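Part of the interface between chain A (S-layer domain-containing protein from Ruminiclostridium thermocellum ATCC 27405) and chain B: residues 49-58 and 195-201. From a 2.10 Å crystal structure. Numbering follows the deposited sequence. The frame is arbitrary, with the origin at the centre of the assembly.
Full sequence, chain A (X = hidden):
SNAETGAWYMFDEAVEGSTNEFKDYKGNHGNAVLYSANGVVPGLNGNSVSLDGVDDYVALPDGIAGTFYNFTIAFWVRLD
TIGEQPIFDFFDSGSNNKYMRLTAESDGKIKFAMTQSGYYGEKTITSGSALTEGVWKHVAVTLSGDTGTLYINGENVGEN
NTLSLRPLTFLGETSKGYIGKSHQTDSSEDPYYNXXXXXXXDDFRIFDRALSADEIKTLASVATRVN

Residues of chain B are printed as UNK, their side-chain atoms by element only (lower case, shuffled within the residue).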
# COMPACT_ATOMS: atom_id res chain seq x y z
N VAL A 49 -10.78 20.15 10.98
CA VAL A 49 -11.61 20.58 9.84
C VAL A 49 -12.37 19.38 9.27
O VAL A 49 -11.78 18.32 9.11
CB VAL A 49 -10.71 21.15 8.70
CG1 VAL A 49 -11.42 21.18 7.36
CG2 VAL A 49 -10.22 22.52 9.09
N SER A 50 -13.66 19.57 8.97
CA SER A 50 -14.46 18.57 8.31
C SER A 50 -15.01 19.11 6.98
O SER A 50 -15.90 19.98 6.99
CB SER A 50 -15.63 18.16 9.16
OG SER A 50 -16.20 17.02 8.58
N LEU A 51 -14.53 18.53 5.86
CA LEU A 51 -14.89 18.95 4.49
C LEU A 51 -15.94 18.01 3.92
O LEU A 51 -15.77 16.78 4.00
CB LEU A 51 -13.64 18.92 3.61
CG LEU A 51 -12.40 19.69 4.13
CD1 LEU A 51 -11.23 19.57 3.17
CD2 LEU A 51 -12.71 21.16 4.37
N ASP A 52 -16.99 18.58 3.32
CA ASP A 52 -18.09 17.80 2.83
C ASP A 52 -17.80 16.98 1.58
O ASP A 52 -18.57 16.10 1.25
CB ASP A 52 -19.35 18.64 2.64
CG ASP A 52 -19.18 19.76 1.58
OD1 ASP A 52 -18.12 19.82 0.92
OD2 ASP A 52 -20.13 20.56 1.43
N GLY A 53 -16.69 17.22 0.91
CA GLY A 53 -16.40 16.52 -0.31
C GLY A 53 -17.19 17.08 -1.49
O GLY A 53 -17.21 16.48 -2.55
N VAL A 54 -17.86 18.20 -1.30
CA VAL A 54 -18.71 18.80 -2.34
C VAL A 54 -18.10 20.12 -2.76
O VAL A 54 -17.75 20.29 -3.90
CB VAL A 54 -20.15 19.04 -1.84
CG1 VAL A 54 -21.01 19.71 -2.92
CG2 VAL A 54 -20.78 17.73 -1.41
N ASP A 55 -17.93 21.05 -1.83
CA ASP A 55 -17.36 22.35 -2.20
C ASP A 55 -16.56 23.02 -1.09
O ASP A 55 -16.18 24.16 -1.19
CB ASP A 55 -18.47 23.25 -2.70
CG ASP A 55 -19.61 23.41 -1.71
OD1 ASP A 55 -19.46 23.25 -0.49
OD2 ASP A 55 -20.72 23.74 -2.18
N ASP A 56 -16.26 22.26 -0.05
CA ASP A 56 -15.51 22.76 1.10
C ASP A 56 -14.02 22.66 0.91
O ASP A 56 -13.53 21.67 0.37
CB ASP A 56 -15.84 21.91 2.36
CG ASP A 56 -17.24 22.10 2.82
OD1 ASP A 56 -17.99 22.95 2.24
OD2 ASP A 56 -17.61 21.41 3.78
N TYR A 57 -13.28 23.63 1.44
CA TYR A 57 -11.81 23.63 1.38
C TYR A 57 -11.19 24.62 2.34
O TYR A 57 -11.87 25.38 2.99
CB TYR A 57 -11.34 23.99 -0.05
CG TYR A 57 -11.73 25.40 -0.44
CD1 TYR A 57 -13.01 25.67 -0.85
CD2 TYR A 57 -10.82 26.45 -0.42
CE1 TYR A 57 -13.39 26.95 -1.23
CE2 TYR A 57 -11.21 27.77 -0.82
CZ TYR A 57 -12.52 27.98 -1.20
OH TYR A 57 -13.03 29.23 -1.56
N VAL A 58 -9.87 24.68 2.35
CA VAL A 58 -9.17 25.60 3.18
C VAL A 58 -8.23 26.40 2.31
O VAL A 58 -7.49 25.81 1.53
CB VAL A 58 -8.34 24.85 4.25
CG1 VAL A 58 -7.60 25.83 5.13
CG2 VAL A 58 -9.27 23.96 5.09
N UNK B 195 -12.67 18.46 -8.18
CA UNK B 195 -12.96 17.42 -7.21
C UNK B 195 -12.62 18.06 -5.86
O UNK B 195 -11.66 18.85 -5.76
o UNK B 195 -12.25 15.27 -6.37
c UNK B 195 -12.13 16.16 -7.47
N UNK B 196 -13.42 17.74 -4.83
CA UNK B 196 -13.24 18.22 -3.48
C UNK B 196 -13.07 17.06 -2.44
O UNK B 196 -13.82 16.08 -2.39
c UNK B 196 -14.73 20.57 -5.16
c UNK B 196 -14.39 19.15 -3.08
c UNK B 196 -13.91 21.65 -3.20
c UNK B 196 -13.90 22.87 -3.87
c UNK B 196 -14.69 21.79 -5.85
o UNK B 196 -14.22 24.12 -5.89
c UNK B 196 -14.27 22.93 -5.21
c UNK B 196 -14.35 20.48 -3.82
N UNK B 197 -12.07 17.20 -1.61
CA UNK B 197 -11.79 16.22 -0.59
C UNK B 197 -12.94 16.03 0.39
O UNK B 197 -13.50 17.00 0.94
c UNK B 197 -10.52 16.58 0.18
c UNK B 197 -9.64 14.23 0.44
c UNK B 197 -8.79 16.08 1.92
c UNK B 197 -9.99 15.52 1.17
N UNK B 198 -13.31 14.76 0.58
CA UNK B 198 -14.28 14.34 1.55
C UNK B 198 -13.52 13.70 2.73
O UNK B 198 -12.98 12.58 2.64
n UNK B 198 -17.85 12.78 3.47
c UNK B 198 -16.37 12.98 1.86
c UNK B 198 -17.91 11.68 2.75
c UNK B 198 -16.89 13.61 2.94
n UNK B 198 -17.00 11.75 1.79
c UNK B 198 -15.28 13.37 0.93
N UNK B 199 -13.42 14.46 3.82
CA UNK B 199 -12.71 13.97 4.99
C UNK B 199 -12.42 15.02 6.02
O UNK B 199 -12.95 16.14 5.97
N UNK B 200 -11.54 14.65 6.96
CA UNK B 200 -11.11 15.53 8.02
C UNK B 200 -9.63 15.73 7.93
O UNK B 200 -8.91 14.89 7.35
se UNK B 200 -13.31 14.24 11.41
c UNK B 200 -11.53 14.97 9.38
c UNK B 200 -14.43 15.60 12.22
c UNK B 200 -13.04 14.83 9.55
N UNK B 201 -9.15 16.86 8.47
CA UNK B 201 -7.72 17.22 8.43
C UNK B 201 -7.35 17.89 9.72
O UNK B 201 -8.14 18.67 10.24
c UNK B 201 -7.68 17.67 5.94
c UNK B 201 -6.60 16.77 5.40
c UNK B 201 -7.42 18.26 7.32
c UNK B 201 -5.96 18.78 7.42
O HOH W 1 -14.76 19.33 0.22

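Position 195 carries one carbon and then one oxygen. Its CA-to-CB bond points away from chain A, and the side chain touches nothing there. This short hydroxymethyl is a serine, and the hydroxyl of Ser B195 finds its hydrogen bond elsewhere in the structure.

Position 196 has one carbon followed by a six-membered carbon ring bearing an oxygen. The CA-to-CB bond points toward chain A, and the ring lies against the loop after the strand. Asp A55 CA sits over one face, 3.9 Å from the ring centroid and 20° off the normal, a CH-pi contact that a flat aromatic surface can offer. The residue is tyrosine. At the ring edge, Tyr B196 CE2 is 4.2 Å from Tyr A57 CD1, and Tyr B196 CD2 is 3.6 Å from Asp A56 O. The breadth of the ring lets one residue touch four consecutive residues, Val A54 to Tyr A57, and it has the largest area covered of any residue here.

Position 197 holds four carbons forked at the second, and its CB packs 4.3 Å from Leu A51 CD1. It is leucine, an apolar side chain suited to a buried place beside another leucine.

At position 198 one carbon leads to a five-membered ring of three carbons and two nitrogens. Leu A51 O approaches the ring edge near its plane, and Gly A53 CA comes within 3.6 Å of the CB of 198. The ring is the imidazole of histidine, whose polarised C-H groups can face carbonyl oxygens: His B198 CD2 is 3.5 Å from Leu A51 O and 3.4 Å from Asp A52 O. A CB on Gly A53 would clash with His B198 CB, at 2.4 Å.

Position 199 has no side-chain atoms. Its backbone pairs with Leu A51: Leu A51 N donates to the O of 199 at 2.9 Å, and the N of 199 returns a weak bond to Leu A51 O at 3.3 Å. It is glycine; the chain turns a corner here, with phi/psi of 167/-167°, an extended conformation readily open to glycine.

Position 200 shows two carbons, a selenium and a terminal carbon, unbranched, on the sheet face that Ser A50 shares. This is methionine, as selenomethionine. A long, flexible apolar chain suits this buried site and can lie alongside the small Ser A50, whose OG is 4.0 Å from Met B200 CG.

Position 201 has four carbons forked at the first, one arm two carbons long. Its CB points to the face shared with Val A49, though the side-chain end leads away. It is isoleucine, beta-branched and apolar, suited to a buried strand. Val A49 N to Ile B201 O and Ile B201 N to Val A49 O are both 3.1 Å hydrogen bonds.

The contact thus joins two antiparallel strands through paired backbone bonds, then gives way to packing around Tyr B196. Between them, a water accepts from Gly A53 N at 2.9 Å and lies 2.7 Å from Leu B197 O.

Chain B, residues 195-201: SYLHGMI
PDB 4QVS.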